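Local coordinates for carbohydrate binding protein, putative, cbp2D (Cellvibrio japonicus, PDB 7B21), which contains this c-type cytochrome domain, called X183, which carries a covalently bound heme c and probably serves in electron transfer, perhaps to lytic polysaccharide monooxygenases, at residues V4-A7 with T8-A11; E28-A31 with S32-A36; S50-T53 with Q54-L58; Q68-E71 with G72-T75. One frame throughout, in Å; residues are numbered along the deposited sequence.

The four contacts are local, each within one continuous run of a small cytochrome c domain built of helices 7-16, 19-23, 58-65 and 76-86: a helix cap, two turns and a salt-bridged loop. Contact 1 caps helix 7-16. Contacts 2 and 3 both lie in the long loop that joins helix 19-23 to helix 58-65, yet their centres are about 26 Å apart. Contact 4 is the turn between helices 58-65 and 76-86. Contacts 3 and 4, with centres about 15 Å apart, both touch heme c. Contacts 1 and 3 sit on opposite sides of the chain's centre, about 22 Å between centres. Contacts 3 and 4 thus help line the heme, while contacts 1 and 2 lie farther from it.

Contact 1: residues V4-A7 with T8-A11; sequences VGDA and TRGA
Asp6 and Gly10 join backbones as helix 7-16 starts: Gly10 N bonds to Asp6 O at 2.9 Å, and one residue on Ala11 N bonds to Ala7 O at 3.0 Å. Asp6 holds the N-cap position. Its carboxylate reaches forward to the first turn, and Asp6 OD1 accepts from Arg9 N at 3.0 Å in a nearly straight bond (168°). That donor meets the anti side of OD1, 27° out of the carboxylate plane. The reach depends on chi1 of -175°, which sets CG opposite the backbone N and beside the carbonyl carbon. Thr8 CB packs against Asp6 OD1 at 3.4 Å. Arg9 runs across the Asp6 side chain at about a right angle, bends at chi3, and lays NE 3.9 Å from Asp6 CB. The two charged groups do not pair here: Arg9 NE forms its salt bridge with Asp81 on helix 76-86, and Asp6 N bonds to the same aspartate. Ala7 and Ala11 also rest on that helix. One carboxylate oxygen therefore satisfies an amide of the first turn, and its negative charge should interact favourably with the positive end of the helix dipole.

Contact 2: residues E28-A31 with S32-A36; sequences ERNA and SGTPA
The flat amide of Asn30 meets Thr34 at its edge: Asn30 ND2 gives a hydrogen to Thr34 OG1 at 2.9 Å, and the hydroxyl lies only 8° out of the amide plane. The amide oxygen, Asn30 OD1, faces Ala36 CA at 4.0 Å. With chi1 of -63°, CG sits opposite the carbonyl carbon, which carries the amide over the Thr34 end of the loop. Asn30 CB also rests 3.6 Å from Ser32 OG. Arg29 has its guanidinium on another side, where NH2 makes a salt bridge with Glu28 OE1 at 3.2 Å, the nitrogen standing above the carboxylate plane; NE pairs with Asp26. Asn30 N bonds to Thr34 O at 2.8 Å and Ala36 N to Glu28 O at 2.9 Å. Gly33 N bonds to Asn30 O at 2.9 Å, and Gly33 takes a positive phi of 97°, a backbone shape that suits glycine. Ala36 brings the end of this excursion close to His23, an axial ligand of the heme iron. The Gly33-Asn30 bond closes a type I beta turn from Asn30 to Gly33, and the other two backbone bonds flank a single antiparallel, non-hydrogen-bonded bridge between Arg29 and Pro35: a small hairpin-like surface loop of the cytochrome c domain.

Contact 3: residues S50-T53 with Q54-L58; sequences SRDT and QDRAL. With HEC (heme c), chain B; EDO (1,2-ethanediol), chain E.
A two-pronged salt bridge ties Asp52 to Arg56 across the loop before helix 58-65. Arg56 presents its side, NE to Asp52 OD2 at 2.8 Å and NH2 to Asp52 OD1 at 2.9 Å, both bonds close to straight. NH2 uses the syn lone pair of OD1, both oxygens lie near the guanidinium plane, and the two flat groups are nearly coplanar, 25° apart. A bend at chi2 (-72°) turns the arginine back toward the aspartate. Other hydrogen bonds steady the carboxylate: Thr53 N gives to Asp52 OD1 at 2.7 Å from its anti side, and Trp65 NE1 of helix 58-65 gives to OD2. Farther along, Gln54 NE2 bonds to Asp55 O. Among apolar contacts, Gln54 CG lies over one face of the Arg56 guanidinium, 3.4 Å above its centre. Leu58 CD1 touches the heme methyl CMA at 3.5 Å. Two ligands bind along the loop. Ser50 grips one heme propionate with two groups, N to O1D at 2.9 Å and OG to O2D at 2.7 Å. The carboxylate of Asp55 holds both hydroxyls of a 1,2-ethanediol, probably a leftover of crystallisation. Asp52 is buried, but each of its oxygens accepts two bonds, one of them from Arg56, which should favour the ionised form and would tie the loop after the propionate-binding Ser50 to helix 58-65.

Contact 4: residues Q68-E71 with G72-T75; sequences QGNE and GSCT. With NA (sodium ion), chain C; HEC (heme c), chain B.
Asn70 O is gripped twice by Ser73, through the backbone N at 3.1 Å and, in the conformer described here, through OG at 2.7 Å. The hydroxyl arrives nearly in line with the carbonyl (163° at the oxygen), whereas the amide comes from above the carbonyl plane. With chi1 of 64°, Ser73 OG is set between its own backbone N and carbonyl carbon, which lets side chain and amide converge on one acceptor. The Asn70 amide lies alongside, ND2 3.6 Å from Ser73 CB. Glu71 folds back on its own loop: bent at chi2 (80°), it brings OE2 within 2.9 Å of Gly69 N, which meets the carboxylate from above its plane. Gly69 itself has a positive phi. In this turn two carbonyl oxygens meet one sodium ion, Glu71 O at 2.3 Å and Cys74 O at 2.3 Å. Ile62 O, Ser63 O and Met66 O complete the protein ligands, and Met66 is also an axial ligand of the heme iron. The ion thus links this turn to the chain that supplies an iron ligand. On the heme side, Gln68 O lies 3.8 Å from the heme carbon CBC; in one of its two conformers Gln68 bonds through OE1 to His49 NE2. Cys74 SG is joined by a disulfide to Cys78 in helix 76-86. The turn therefore bridges helices 58-65 and 76-86, held to the first, and to the loop just after it, by the sodium ion and to the second by the disulfide.

Contact 1: residues V4-A7 with T8-A11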
loop_
_atom_site.group_PDB
_atom_site.type_symbol
_atom_site.label_atom_id
_atom_site.label_comp_id
_atom_site.label_asym_id
_atom_site.label_seq_id
_atom_site.Cartn_x
_atom_site.Cartn_y
_atom_site.Cartn_z
ATOM N N VAL A 4 -9.508 8.257 9.445
ATOM C CA VAL A 4 -10.278 7.065 9.087
ATOM C C VAL A 4 -10.071 6.740 7.633
ATOM O O VAL A 4 -10.351 7.550 6.753
ATOM C CB VAL A 4 -11.750 7.223 9.390
ATOM C CG1 VAL A 4 -12.546 5.993 8.964
ATOM C CG2 VAL A 4 -11.981 7.500 10.868
ATOM N N GLY A 5 -9.452 5.588 7.349
ATOM C CA GLY A 5 -9.175 5.248 5.928
ATOM C C GLY A 5 -10.413 4.837 5.185
ATOM O O GLY A 5 -11.267 4.127 5.740
ATOM N N ASP A 6 -10.494 5.211 3.934
ATOM C CA ASP A 6 -11.607 4.829 3.052
ATOM C C ASP A 6 -11.063 3.915 1.964
ATOM O O ASP A 6 -10.284 4.355 1.119
ATOM C CB ASP A 6 -12.251 6.064 2.462
ATOM C CG ASP A 6 -13.470 5.709 1.648
ATOM O OD1 ASP A 6 -13.363 5.083 0.661
ATOM O OD2 ASP A 6 -14.522 6.076 2.050
ATOM N N ALA A 7 -11.460 2.649 2.008
ATOM C CA ALA A 7 -10.938 1.643 1.078
ATOM C C ALA A 7 -11.325 1.946 -0.371
ATOM O O ALA A 7 -10.558 1.607 -1.280
ATOM C CB ALA A 7 -11.441 0.292 1.455
ATOM N N THR A 8 -12.483 2.522 -0.575
ATOM C CA THR A 8 -12.937 2.818 -1.936
ATOM C C THR A 8 -12.023 3.885 -2.543
ATOM O O THR A 8 -11.525 3.772 -3.686
ATOM C CB THR A 8 -14.423 3.218 -1.940
ATOM O OG1 THR A 8 -15.161 2.150 -1.374
ATOM C CG2 THR A 8 -14.896 3.545 -3.320
ATOM N N ARG A 9 -11.731 4.942 -1.795
ATOM C CA ARG A 9 -10.758 5.932 -2.259
ATOM C C ARG A 9 -9.356 5.326 -2.397
ATOM O O ARG A 9 -8.619 5.640 -3.355
ATOM C CB ARG A 9 -10.667 7.139 -1.339
ATOM C CG ARG A 9 -11.943 7.948 -1.298
ATOM C CD ARG A 9 -11.727 9.300 -0.691
ATOM N NE ARG A 9 -11.082 9.242 0.575
ATOM C CZ ARG A 9 -11.398 9.952 1.619
ATOM N NH1 ARG A 9 -12.279 10.922 1.503
ATOM N NH2 ARG A 9 -10.812 9.650 2.774
ATOM N N GLY A 10 -8.985 4.475 -1.469
ATOM C CA GLY A 10 -7.683 3.817 -1.572
ATOM C C GLY A 10 -7.510 2.989 -2.817
ATOM O O GLY A 10 -6.391 2.903 -3.336
ATOM N N ALA A 11 -8.590 2.406 -3.329
ATOM C CA ALA A 11 -8.544 1.598 -4.564
ATOM C C ALA A 11 -8.115 2.503 -5.731
ATOM O O ALA A 11 -7.417 2.041 -6.646
ATOM C CB ALA A 11 -9.880 0.960 -4.837
#

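Contact 2: residues E28-A31 with S32-A36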
loop_
_atom_site.group_PDB
_atom_site.type_symbol
_atom_site.label_atom_id
_atom_site.label_comp_id
_atom_site.label_asym_id
_atom_site.label_seq_id
_atom_site.Cartn_x
_atom_site.Cartn_y
_atom_site.Cartn_z
ATOM N N GLU A 28 -0.150 -9.429 -6.231
ATOM C CA GLU A 28 0.171 -10.760 -6.778
ATOM C C GLU A 28 0.306 -10.719 -8.295
ATOM O O GLU A 28 1.222 -11.338 -8.830
ATOM C CB GLU A 28 -0.917 -11.742 -6.327
ATOM C CG GLU A 28 -0.757 -13.147 -6.799
ATOM C CD GLU A 28 -1.956 -14.029 -6.445
ATOM O OE1 GLU A 28 -3.140 -13.601 -6.560
ATOM O OE2 GLU A 28 -1.710 -15.165 -6.176
ATOM N N ARG A 29 -0.653 -10.090 -8.980
ATOM C CA ARG A 29 -0.725 -10.136 -10.441
ATOM C C ARG A 29 -0.792 -8.716 -10.993
ATOM O O ARG A 29 -1.363 -7.833 -10.363
ATOM C CB ARG A 29 -1.953 -10.928 -10.906
ATOM C CG ARG A 29 -3.269 -10.194 -10.685
ATOM C CD ARG A 29 -4.468 -11.073 -10.855
ATOM N NE ARG A 29 -4.578 -12.003 -9.792
ATOM C CZ ARG A 29 -5.287 -13.117 -9.854
ATOM N NH1 ARG A 29 -5.837 -13.520 -11.001
ATOM N NH2 ARG A 29 -5.392 -13.853 -8.761
ATOM N N ASN A 30 -0.314 -8.559 -12.211
ATOM C CA ASN A 30 -0.584 -7.367 -13.036
ATOM C C ASN A 30 -1.881 -7.526 -13.820
ATOM O O ASN A 30 -2.350 -8.653 -14.033
ATOM C CB ASN A 30 0.570 -7.161 -14.021
ATOM C CG ASN A 30 1.845 -6.894 -13.301
ATOM O OD1 ASN A 30 1.916 -5.989 -12.471
ATOM N ND2 ASN A 30 2.866 -7.642 -13.611
ATOM N N ALA A 31 -2.409 -6.424 -14.331
ATOM C CA ALA A 31 -3.549 -6.463 -15.236
ATOM C C ALA A 31 -3.259 -7.352 -16.426
ATOM O O ALA A 31 -4.178 -7.987 -16.948
ATOM C CB ALA A 31 -3.921 -5.081 -15.664
ATOM N N SER A 32 -2.030 -7.383 -16.895
ATOM C CA SER A 32 -1.627 -8.206 -18.057
ATOM C C SER A 32 -1.638 -9.702 -17.765
ATOM O O SER A 32 -1.497 -10.471 -18.704
ATOM C CB SER A 32 -0.227 -7.830 -18.491
ATOM O OG SER A 32 0.673 -8.288 -17.472
ATOM N N GLY A 33 -1.717 -10.079 -16.499
ATOM C CA GLY A 33 -1.699 -11.485 -16.096
ATOM C C GLY A 33 -0.347 -11.974 -15.667
ATOM O O GLY A 33 -0.305 -13.059 -15.116
ATOM N N THR A 34 0.708 -11.209 -15.874
ATOM C CA THR A 34 2.013 -11.622 -15.349
ATOM C C THR A 34 2.056 -11.406 -13.848
ATOM O O THR A 34 1.314 -10.591 -13.306
ATOM C CB THR A 34 3.130 -10.898 -16.084
ATOM O OG1 THR A 34 2.932 -9.493 -15.839
ATOM C CG2 THR A 34 3.187 -11.216 -17.548
ATOM N N PRO A 35 2.987 -12.061 -13.142
ATOM C CA PRO A 35 3.120 -11.811 -11.708
ATOM C C PRO A 35 3.609 -10.377 -11.451
ATOM O O PRO A 35 4.376 -9.800 -12.220
ATOM C CB PRO A 35 4.169 -12.809 -11.245
ATOM C CG PRO A 35 4.393 -13.737 -12.387
ATOM C CD PRO A 35 3.857 -13.134 -13.630
ATOM N N ALA A 36 3.154 -9.813 -10.350
ATOM C CA ALA A 36 3.633 -8.503 -9.895
ATOM C C ALA A 36 5.164 -8.492 -9.801
ATOM O O ALA A 36 5.768 -9.471 -9.367
ATOM C CB ALA A 36 3.012 -8.166 -8.556
#

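Contact 3: residues S50-T53 with Q54-L58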
loop_
_atom_site.group_PDB
_atom_site.type_symbol
_atom_site.label_atom_id
_atom_site.label_comp_id
_atom_site.label_asym_id
_atom_site.label_seq_id
_atom_site.Cartn_x
_atom_site.Cartn_y
_atom_site.Cartn_z
ATOM N N SER A 50 12.904 -3.056 4.947
ATOM C CA SER A 50 14.291 -3.548 5.135
ATOM C C SER A 50 15.230 -2.463 5.657
ATOM O O SER A 50 16.228 -2.814 6.264
ATOM C CB SER A 50 14.819 -4.146 3.877
ATOM O OG SER A 50 14.947 -3.197 2.844
ATOM N N ARG A 51 14.944 -1.195 5.444
ATOM C CA ARG A 51 15.805 -0.089 5.901
ATOM C C ARG A 51 15.281 0.550 7.178
ATOM O O ARG A 51 15.897 1.507 7.661
ATOM C CB ARG A 51 15.928 0.976 4.817
ATOM C CG ARG A 51 16.605 0.528 3.525
ATOM C CD ARG A 51 16.605 1.694 2.489
ATOM N NE ARG A 51 17.019 3.022 3.008
ATOM C CZ ARG A 51 16.683 4.241 2.542
ATOM N NH1 ARG A 51 15.974 4.416 1.436
ATOM N NH2 ARG A 51 17.161 5.313 3.156
ATOM N N ASP A 52 14.168 0.080 7.712
ATOM C CA ASP A 52 13.599 0.663 8.933
ATOM C C ASP A 52 14.204 -0.015 10.161
ATOM O O ASP A 52 14.760 -1.079 10.080
ATOM C CB ASP A 52 12.085 0.584 8.911
ATOM C CG ASP A 52 11.354 1.668 9.691
ATOM O OD1 ASP A 52 11.945 2.318 10.556
ATOM O OD2 ASP A 52 10.149 1.853 9.390
ATOM N N THR A 53 14.004 0.655 11.265
ATOM C CA THR A 53 14.494 0.307 12.589
ATOM C C THR A 53 13.377 -0.236 13.455
ATOM O O THR A 53 13.692 -0.665 14.583
ATOM C CB THR A 53 15.112 1.516 13.300
ATOM O OG1 THR A 53 14.113 2.539 13.346
ATOM C CG2 THR A 53 16.328 2.024 12.559
ATOM N N GLN A 54 12.132 -0.194 13.001
ATOM C CA GLN A 54 11.058 -0.759 13.827
ATOM C C GLN A 54 9.864 -1.075 12.935
ATOM O O GLN A 54 9.777 -0.665 11.778
ATOM C CB GLN A 54 10.678 0.116 14.999
ATOM C CG GLN A 54 9.945 1.294 14.462
ATOM C CD GLN A 54 9.321 2.127 15.550
ATOM O OE1 GLN A 54 9.989 2.932 16.193
ATOM N NE2 GLN A 54 8.024 1.943 15.754
ATOM N N ASP A 55 8.972 -1.823 13.524
ATOM C CA ASP A 55 7.712 -2.226 12.904
ATOM C C ASP A 55 6.801 -0.997 12.840
ATOM O O ASP A 55 6.793 -0.167 13.739
ATOM C CB ASP A 55 7.055 -3.285 13.756
ATOM C CG ASP A 55 7.789 -4.603 13.809
ATOM O OD1 ASP A 55 8.627 -4.857 12.910
ATOM O OD2 ASP A 55 7.462 -5.384 14.698
ATOM N N ARG A 56 5.993 -0.931 11.780
ATOM C CA ARG A 56 5.079 0.202 11.596
ATOM C C ARG A 56 3.685 -0.330 11.274
ATOM O O ARG A 56 3.503 -1.348 10.594
ATOM C CB ARG A 56 5.533 1.060 10.407
ATOM C CG ARG A 56 6.973 1.553 10.464
ATOM C CD ARG A 56 7.185 2.604 11.477
ATOM N NE ARG A 56 8.594 2.965 11.494
ATOM C CZ ARG A 56 9.108 3.796 12.359
ATOM N NH1 ARG A 56 8.318 4.412 13.233
ATOM N NH2 ARG A 56 10.409 4.035 12.324
ATOM N N ALA A 57 2.705 0.445 11.663
ATOM C CA ALA A 57 1.355 0.280 11.131
ATOM C C ALA A 57 1.442 0.421 9.614
ATOM O O ALA A 57 2.238 1.204 9.077
ATOM C CB ALA A 57 0.415 1.319 11.687
ATOM N N LEU A 58 0.571 -0.298 8.901
ATOM C CA LEU A 58 0.613 -0.272 7.434
ATOM C C LEU A 58 0.557 1.173 6.900
ATOM O O LEU A 58 1.330 1.534 6.017
ATOM C CB LEU A 58 -0.492 -1.179 6.896
ATOM C CG LEU A 58 -0.678 -1.183 5.380
ATOM C CD1 LEU A 58 0.613 -1.473 4.639
ATOM C CD2 LEU A 58 -1.707 -2.226 5.008
HETATM FE FE HEC B . 5.790 -0.720 -2.326
HETATM C CHA HEC B . 7.162 -2.975 -0.182
HETATM C CHB HEC B . 3.015 -0.553 -0.397
HETATM C CHC HEC B . 4.570 1.719 -4.348
HETATM C CHD HEC B . 8.418 -1.146 -4.429
HETATM N NA HEC B . 5.211 -1.589 -0.654
HETATM C C1A HEC B . 5.863 -2.577 0.063
HETATM C C2A HEC B . 5.029 -3.090 1.099
HETATM C C3A HEC B . 3.889 -2.387 1.071
HETATM C C4A HEC B . 3.991 -1.459 -0.039
HETATM C CMA HEC B . 2.721 -2.460 2.005
HETATM C CAA HEC B . 5.384 -4.209 2.052
HETATM C CBA HEC B . 4.972 -5.579 1.463
HETATM C CGA HEC B . 5.142 -6.755 2.349
HETATM O O1A HEC B . 5.550 -6.615 3.509
HETATM O O2A HEC B . 4.792 -7.883 1.863
HETATM N NB HEC B . 4.121 0.396 -2.350
HETATM C C1B HEC B . 3.079 0.321 -1.465
HETATM C C2B HEC B . 2.081 1.292 -1.789
HETATM C C3B HEC B . 2.528 1.991 -2.872
HETATM C C4B HEC B . 3.811 1.360 -3.244
HETATM C CMB HEC B . 0.796 1.508 -1.061
HETATM C CAB HEC B . 1.910 3.158 -3.553
HETATM C CBB HEC B . 1.705 4.355 -2.664
HETATM N NC HEC B . 6.364 0.121 -4.030
HETATM C C1C HEC B . 5.722 1.077 -4.754
HETATM C C2C HEC B . 6.380 1.326 -5.997
HETATM C C3C HEC B . 7.426 0.452 -6.072
HETATM C C4C HEC B . 7.447 -0.266 -4.833
HETATM C CMC HEC B . 5.886 2.291 -7.042
HETATM C CAC HEC B . 8.359 0.198 -7.211
HETATM C CBC HEC B . 9.088 1.350 -7.763
HETATM N ND HEC B . 7.490 -1.776 -2.269
HETATM C C1D HEC B . 8.473 -1.796 -3.208
HETATM C C2D HEC B . 9.609 -2.572 -2.736
HETATM C C3D HEC B . 9.296 -3.036 -1.522
HETATM C C4D HEC B . 7.928 -2.581 -1.245
HETATM C CMD HEC B . 10.876 -2.792 -3.508
HETATM C CAD HEC B . 10.177 -3.743 -0.547
HETATM C CBD HEC B . 10.776 -2.671 0.453
HETATM C CGD HEC B . 11.819 -3.217 1.377
HETATM O O1D HEC B . 11.480 -3.655 2.507
HETATM O O2D HEC B . 13.020 -3.217 0.972
HETATM C C1 EDO E . 9.684 -7.765 14.838
HETATM O O1 EDO E . 9.077 -7.233 15.984
HETATM C C2 EDO E . 10.965 -7.086 14.509
HETATM O O2 EDO E . 10.904 -5.684 14.332
#

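Contact 4: residues Q68-E71 with G72-T75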
loop_
_atom_site.group_PDB
_atom_site.type_symbol
_atom_site.label_atom_id
_atom_site.label_comp_id
_atom_site.label_asym_id
_atom_site.label_seq_id
_atom_site.Cartn_x
_atom_site.Cartn_y
_atom_site.Cartn_z
ATOM N N GLN A 68 8.083 3.803 -3.498
ATOM C CA GLN A 68 9.537 3.821 -3.375
ATOM C C GLN A 68 10.092 4.643 -4.539
ATOM O O GLN A 68 9.774 4.410 -5.694
ATOM C CB GLN A 68 10.015 2.373 -3.277
ATOM C CG GLN A 68 11.490 2.295 -2.945
ATOM C CD GLN A 68 11.897 1.055 -2.187
ATOM O OE1 GLN A 68 11.453 0.760 -1.062
ATOM N NE2 GLN A 68 12.849 0.329 -2.774
ATOM N N GLY A 69 10.892 5.630 -4.190
ATOM C CA GLY A 69 11.441 6.614 -5.117
ATOM C C GLY A 69 10.742 7.966 -5.069
ATOM O O GLY A 69 11.261 8.923 -5.628
ATOM N N ASN A 70 9.562 8.028 -4.468
ATOM C CA ASN A 70 8.825 9.303 -4.344
ATOM C C ASN A 70 7.947 9.250 -3.104
ATOM O O ASN A 70 6.719 9.434 -3.181
ATOM C CB ASN A 70 8.053 9.586 -5.630
ATOM C CG ASN A 70 7.505 10.995 -5.667
ATOM O OD1 ASN A 70 8.008 11.898 -4.973
ATOM N ND2 ASN A 70 6.530 11.215 -6.493
ATOM N N GLU A 71 8.596 8.982 -1.999
ATOM C CA GLU A 71 7.895 8.581 -0.771
ATOM C C GLU A 71 6.951 9.674 -0.224
ATOM O O GLU A 71 5.970 9.362 0.409
ATOM C CB GLU A 71 8.928 8.168 0.261
ATOM C CG GLU A 71 9.726 6.929 -0.086
ATOM C CD GLU A 71 10.881 7.079 -1.057
ATOM O OE1 GLU A 71 11.183 8.213 -1.481
ATOM O OE2 GLU A 71 11.508 6.035 -1.389
ATOM N N GLY A 72 7.305 10.935 -0.418
ATOM C CA GLY A 72 6.501 12.036 0.080
ATOM C C GLY A 72 5.202 12.227 -0.642
ATOM O O GLY A 72 4.378 13.006 -0.147
ATOM N N SER A 73 4.970 11.510 -1.738
ATOM C CA SER A 73 3.756 11.738 -2.552
ATOM C C SER A 73 2.519 11.111 -1.899
ATOM O O SER A 73 1.455 11.561 -2.226
ATOM C CB SER A 73 3.953 11.361 -3.995
ATOM O OG SER A 73 4.201 9.974 -4.145
ATOM N N CYS A 74 2.658 10.152 -0.985
ATOM C CA CYS A 74 1.500 9.515 -0.319
ATOM C C CYS A 74 1.780 9.463 1.163
ATOM O O CYS A 74 2.634 8.664 1.588
ATOM C CB CYS A 74 1.205 8.142 -0.876
ATOM S SG CYS A 74 -0.264 7.353 -0.153
ATOM N N THR A 75 1.089 10.318 1.915
ATOM C CA THR A 75 1.196 10.400 3.376
ATOM C C THR A 75 -0.227 10.616 3.891
ATOM O O THR A 75 -1.165 10.715 3.104
ATOM C CB THR A 75 2.141 11.517 3.812
ATOM O OG1 THR A 75 1.570 12.765 3.413
ATOM C CG2 THR A 75 3.535 11.393 3.242
HETATM NA NA NA C . 4.745 7.750 1.423
HETATM FE FE HEC B . 5.790 -0.720 -2.326
HETATM C CHA HEC B . 7.162 -2.975 -0.182
HETATM C CHB HEC B . 3.015 -0.553 -0.397
HETATM C CHC HEC B . 4.570 1.719 -4.348
HETATM C CHD HEC B . 8.418 -1.146 -4.429
HETATM N NA HEC B . 5.211 -1.589 -0.654
HETATM C C1A HEC B . 5.863 -2.577 0.063
HETATM C C2A HEC B . 5.029 -3.090 1.099
HETATM C C3A HEC B . 3.889 -2.387 1.071
HETATM C C4A HEC B . 3.991 -1.459 -0.039
HETATM C CMA HEC B . 2.721 -2.460 2.005
HETATM C CAA HEC B . 5.384 -4.209 2.052
HETATM C CBA HEC B . 4.972 -5.579 1.463
HETATM C CGA HEC B . 5.142 -6.755 2.349
HETATM O O1A HEC B . 5.550 -6.615 3.509
HETATM O O2A HEC B . 4.792 -7.883 1.863
HETATM N NB HEC B . 4.121 0.396 -2.350
HETATM C C1B HEC B . 3.079 0.321 -1.465
HETATM C C2B HEC B . 2.081 1.292 -1.789
HETATM C C3B HEC B . 2.528 1.991 -2.872
HETATM C C4B HEC B . 3.811 1.360 -3.244
HETATM C CMB HEC B . 0.796 1.508 -1.061
HETATM C CAB HEC B . 1.910 3.158 -3.553
HETATM C CBB HEC B . 1.705 4.355 -2.664
HETATM N NC HEC B . 6.364 0.121 -4.030
HETATM C C1C HEC B . 5.722 1.077 -4.754
HETATM C C2C HEC B . 6.380 1.326 -5.997
HETATM C C3C HEC B . 7.426 0.452 -6.072
HETATM C C4C HEC B . 7.447 -0.266 -4.833
HETATM C CMC HEC B . 5.886 2.291 -7.042
HETATM C CAC HEC B . 8.359 0.198 -7.211
HETATM C CBC HEC B . 9.088 1.350 -7.763
HETATM N ND HEC B . 7.490 -1.776 -2.269
HETATM C C1D HEC B . 8.473 -1.796 -3.208
HETATM C C2D HEC B . 9.609 -2.572 -2.736
HETATM C C3D HEC B . 9.296 -3.036 -1.522
HETATM C C4D HEC B . 7.928 -2.581 -1.245
HETATM C CMD HEC B . 10.876 -2.792 -3.508
HETATM C CAD HEC B . 10.177 -3.743 -0.547
HETATM C CBD HEC B . 10.776 -2.671 0.453
HETATM C CGD HEC B . 11.819 -3.217 1.377
HETATM O O1D HEC B . 11.480 -3.655 2.507
HETATM O O2D HEC B . 13.020 -3.217 0.972
#